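Local structure of type VI immunity protein Atu4351 (Agrobacterium fabrum, 6ITW) at residues His112-Arg117 with Pro205-Thr211. The protein probably protects its own cell as the immunity partner (antitoxin) of a toxic effector delivered by the type VI secretion system. Coordinates in Å, arbitrary orientation, origin at the centre of the assembly. Numbering follows the deposited sequence.
Sequences HRVTCR and PFTLYDT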
ATOM      1  N   HIS A 112       6.438  -0.236   9.782  1.00 36.89           N
ATOM      2  CA  HIS A 112       5.362  -0.330  10.772  1.00 36.43           C
ATOM      3  C   HIS A 112       4.721   1.027  11.041  1.00 39.21           C
ATOM      4  O   HIS A 112       4.570   1.441  12.191  1.00 37.72           O
ATOM      5  CB  HIS A 112       5.840  -0.977  12.071  1.00 34.88           C
ATOM      6  CG  HIS A 112       5.870  -2.467  12.009  1.00 39.35           C
ATOM      7  ND1 HIS A 112       5.038  -3.259  12.771  1.00 43.20           N
ATOM      8  CD2 HIS A 112       6.604  -3.312  11.249  1.00 41.27           C
ATOM      9  CE1 HIS A 112       5.274  -4.530  12.498  1.00 43.05           C
ATOM     10  NE2 HIS A 112       6.215  -4.590  11.574  1.00 42.06           N
ATOM     11  N   ARG A 113       4.307   1.701   9.964  1.00 31.92           N
ATOM     12  CA  ARG A 113       3.682   3.008  10.048  1.00 33.16           C
ATOM     13  C   ARG A 113       2.387   3.024   9.234  1.00 38.39           C
ATOM     14  O   ARG A 113       2.218   2.264   8.278  1.00 38.33           O
ATOM     15  CB  ARG A 113       4.650   4.112   9.572  1.00 34.73           C
ATOM     16  CG  ARG A 113       5.964   4.101  10.341  1.00 32.36           C
ATOM     17  CD  ARG A 113       6.965   5.152   9.865  1.00 31.17           C
ATOM     18  NE  ARG A 113       8.254   4.857  10.482  1.00 41.17           N
ATOM     19  CZ  ARG A 113       9.428   5.416  10.183  1.00 45.13           C
ATOM     20  NH1 ARG A 113       9.548   6.353   9.243  1.00 34.94           N
ATOM     21  NH2 ARG A 113      10.504   5.011  10.850  1.00 43.49           N
ATOM     22  N   VAL A 114       1.450   3.869   9.652  1.00 35.40           N
ATOM     23  CA  VAL A 114       0.206   4.092   8.931  1.00 36.35           C
ATOM     24  C   VAL A 114       0.034   5.593   8.761  1.00 36.71           C
ATOM     25  O   VAL A 114       0.359   6.368   9.664  1.00 39.46           O
ATOM     26  CB  VAL A 114      -1.016   3.484   9.658  1.00 34.24           C
ATOM     27  CG1 VAL A 114      -2.309   3.756   8.871  1.00 34.64           C
ATOM     28  CG2 VAL A 114      -0.847   1.985   9.873  1.00 31.58           C
ATOM     29  N   THR A 115      -0.479   6.003   7.605  1.00 35.35           N
ATOM     30  CA  THR A 115      -0.690   7.418   7.324  1.00 39.95           C
ATOM     31  C   THR A 115      -2.050   7.666   6.680  1.00 40.34           C
ATOM     32  O   THR A 115      -2.454   6.951   5.762  1.00 36.95           O
ATOM     33  CB  THR A 115       0.411   7.981   6.407  1.00 34.79           C
ATOM     34  OG1 THR A 115       0.596   7.108   5.286  1.00 43.49           O
ATOM     35  CG2 THR A 115       1.723   8.110   7.166  1.00 39.45           C
ATOM     36  N   CYS A 116      -2.752   8.684   7.169  1.00 40.53           N
ATOM     37  CA  CYS A 116      -4.067   9.034   6.644  1.00 42.74           C
ATOM     38  C   CYS A 116      -4.266  10.546   6.643  1.00 45.28           C
ATOM     39  O   CYS A 116      -4.214  11.189   7.691  1.00 46.88           O
ATOM     40  CB  CYS A 116      -5.170   8.358   7.461  1.00 43.59           C
ATOM     41  SG  CYS A 116      -6.698   8.056   6.543  1.00 47.71           S
ATOM     42  N   ARG A 117      -4.495  11.109   5.461  1.00 44.08           N
ATOM     43  CA  ARG A 117      -4.696  12.547   5.320  1.00 48.99           C
ATOM     44  C   ARG A 117      -6.107  12.968   5.717  1.00 50.59           C
ATOM     45  O   ARG A 117      -6.313  14.067   6.233  1.00 51.05           O
ATOM     46  CB  ARG A 117      -4.402  12.989   3.884  1.00 47.14           C
ATOM     47  CG  ARG A 117      -2.978  12.716   3.431  1.00 52.15           C
ATOM     48  CD  ARG A 117      -2.364  13.942   2.773  1.00 57.79           C
ATOM     49  NE  ARG A 117      -0.933  13.777   2.534  1.00 78.75           N
ATOM     50  CZ  ARG A 117      -0.262  14.389   1.564  1.00 88.28           C
ATOM     51  NH1 ARG A 117      -0.893  15.211   0.736  1.00 98.47           N
ATOM     52  NH2 ARG A 117       1.040  14.180   1.420  1.00 80.63           N
ATOM     53  N   PRO A 205       3.667  -3.499  16.845  1.00 44.62           N
ATOM     54  CA  PRO A 205       2.572  -2.559  16.553  1.00 42.21           C
ATOM     55  C   PRO A 205       2.916  -1.616  15.406  1.00 38.52           C
ATOM     56  O   PRO A 205       4.046  -1.557  14.927  1.00 35.94           O
ATOM     57  CB  PRO A 205       2.422  -1.772  17.863  1.00 37.64           C
ATOM     58  CG  PRO A 205       3.809  -1.775  18.437  1.00 40.35           C
ATOM     59  CD  PRO A 205       4.423  -3.117  18.052  1.00 41.19           C
ATOM     60  N   PHE A 206       1.906  -0.846  15.000  1.00 40.53           N
ATOM     61  CA  PHE A 206       2.028   0.181  13.972  1.00 41.01           C
ATOM     62  C   PHE A 206       1.751   1.550  14.569  1.00 41.81           C
ATOM     63  O   PHE A 206       0.835   1.707  15.379  1.00 44.14           O
ATOM     64  CB  PHE A 206       1.042  -0.055  12.826  1.00 38.03           C
ATOM     65  CG  PHE A 206       1.428  -1.166  11.928  1.00 40.79           C
ATOM     66  CD1 PHE A 206       1.312  -2.488  12.350  1.00 39.40           C
ATOM     67  CD2 PHE A 206       1.913  -0.901  10.652  1.00 39.23           C
ATOM     68  CE1 PHE A 206       1.675  -3.523  11.512  1.00 41.01           C
ATOM     69  CE2 PHE A 206       2.284  -1.925   9.815  1.00 34.31           C
ATOM     70  CZ  PHE A 206       2.167  -3.237  10.241  1.00 39.20           C
ATOM     71  N   THR A 207       2.509   2.547  14.135  1.00 40.73           N
ATOM     72  CA  THR A 207       2.309   3.911  14.594  1.00 39.87           C
ATOM     73  C   THR A 207       1.652   4.742  13.504  1.00 39.94           C
ATOM     74  O   THR A 207       2.131   4.772  12.364  1.00 36.92           O
ATOM     75  CB  THR A 207       3.628   4.548  15.022  1.00 41.79           C
ATOM     76  OG1 THR A 207       4.096   3.881  16.201  1.00 41.22           O
ATOM     77  CG2 THR A 207       3.418   6.027  15.333  1.00 40.98           C
ATOM     78  N   LEU A 208       0.554   5.406  13.870  1.00 41.12           N
ATOM     79  CA  LEU A 208      -0.159   6.306  12.973  1.00 37.68           C
ATOM     80  C   LEU A 208       0.498   7.672  12.992  1.00 41.85           C
ATOM     81  O   LEU A 208       0.775   8.222  14.064  1.00 43.25           O
ATOM     82  CB  LEU A 208      -1.621   6.426  13.395  1.00 43.35           C
ATOM     83  CG  LEU A 208      -2.494   7.509  12.760  1.00 42.02           C
ATOM     84  CD1 LEU A 208      -2.758   7.195  11.296  1.00 41.19           C
ATOM     85  CD2 LEU A 208      -3.806   7.605  13.532  1.00 44.83           C
ATOM     86  N   TYR A 209       0.749   8.220  11.811  1.00 42.64           N
ATOM     87  CA  TYR A 209       1.385   9.524  11.681  1.00 42.56           C
ATOM     88  C   TYR A 209       0.465  10.503  10.972  1.00 46.51           C
ATOM     89  O   TYR A 209      -0.326  10.129  10.098  1.00 46.47           O
ATOM     90  CB  TYR A 209       2.693   9.442  10.902  1.00 46.22           C
ATOM     91  CG  TYR A 209       3.836   8.889  11.690  1.00 41.99           C
ATOM     92  CD1 TYR A 209       3.973   7.518  11.891  1.00 38.73           C
ATOM     93  CD2 TYR A 209       4.797   9.734  12.222  1.00 47.16           C
ATOM     94  CE1 TYR A 209       5.043   7.010  12.612  1.00 43.28           C
ATOM     95  CE2 TYR A 209       5.872   9.234  12.945  1.00 45.84           C
ATOM     96  CZ  TYR A 209       5.989   7.874  13.140  1.00 43.16           C
ATOM     97  OH  TYR A 209       7.051   7.383  13.863  1.00 43.83           O
ATOM     98  N   ASP A 210       0.616  11.768  11.331  1.00 52.66           N
ATOM     99  CA  ASP A 210      -0.156  12.864  10.754  1.00 54.43           C
ATOM    100  C   ASP A 210       0.741  13.559   9.732  1.00 56.64           C
ATOM    101  O   ASP A 210       1.626  14.335  10.096  1.00 60.58           O
ATOM    102  CB  ASP A 210      -0.620  13.799  11.868  1.00 56.91           C
ATOM    103  CG  ASP A 210      -1.473  14.957  11.368  1.00 64.16           C
ATOM    104  OD1 ASP A 210      -1.332  15.356  10.194  1.00 60.48           O
ATOM    105  OD2 ASP A 210      -2.279  15.480  12.175  1.00 60.48           O
ATOM    106  N   THR A 211       0.517  13.279   8.446  1.00 59.89           N
ATOM    107  CA  THR A 211       1.260  13.936   7.374  1.00 64.64           C
ATOM    108  C   THR A 211       0.571  15.207   6.874  1.00 66.52           C
ATOM    109  O   THR A 211       0.903  15.694   5.785  1.00 69.49           O
ATOM    110  CB  THR A 211       1.503  12.965   6.212  1.00 59.92           C
ATOM    111  OG1 THR A 211       0.260  12.401   5.774  1.00 57.73           O
ATOM    112  CG2 THR A 211       2.421  11.846   6.654  1.00 49.50           C
TER
HETATM  113  O   HOH W   1       0.594  11.136   2.978  1.00 53.43           O
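Two strands that pair in parallel must be joined by a crossover, and here 87 residues intervene between the two segments. Pairing begins at His-112, whose positive phi (64°) fits its place with Arg-113 in a G1 beta bulge opposite Asn-108. Its ND1 donates to Pro-205 O (2.9 Å), its O accepts from Thr-207 N (3.0 Å), and its ring forms an offset stack on Phe-206, centroids 4.3 Å apart. Arg-113 lays its CG 3.8 Å from Tyr-209 CE1, on the face that also carries Thr-207. The ladder continues through Val-114, whose N donates to Thr-207 O and whose O accepts from Tyr-209 N, both at 2.9 Å, so one residue bonds to both flanks of Leu-208, as parallel pairing requires. Its methyls meet Phe-206 CB and Leu-208 CD1 on the buried face. Beyond it the strands splay: Thr-115 CG2 touches Thr-211 CG2 (3.8 Å), and a water links Arg-117 NE to Thr-211 OG1, 3.1 Å from each. This parallel pairing, in a sheet otherwise antiparallel, adds the late strands 207-209 and 218-221 beside strand 113-116, which strand 103-108 flanks across the sheet, while helix 66-73 covers Val-114 and Phe-206.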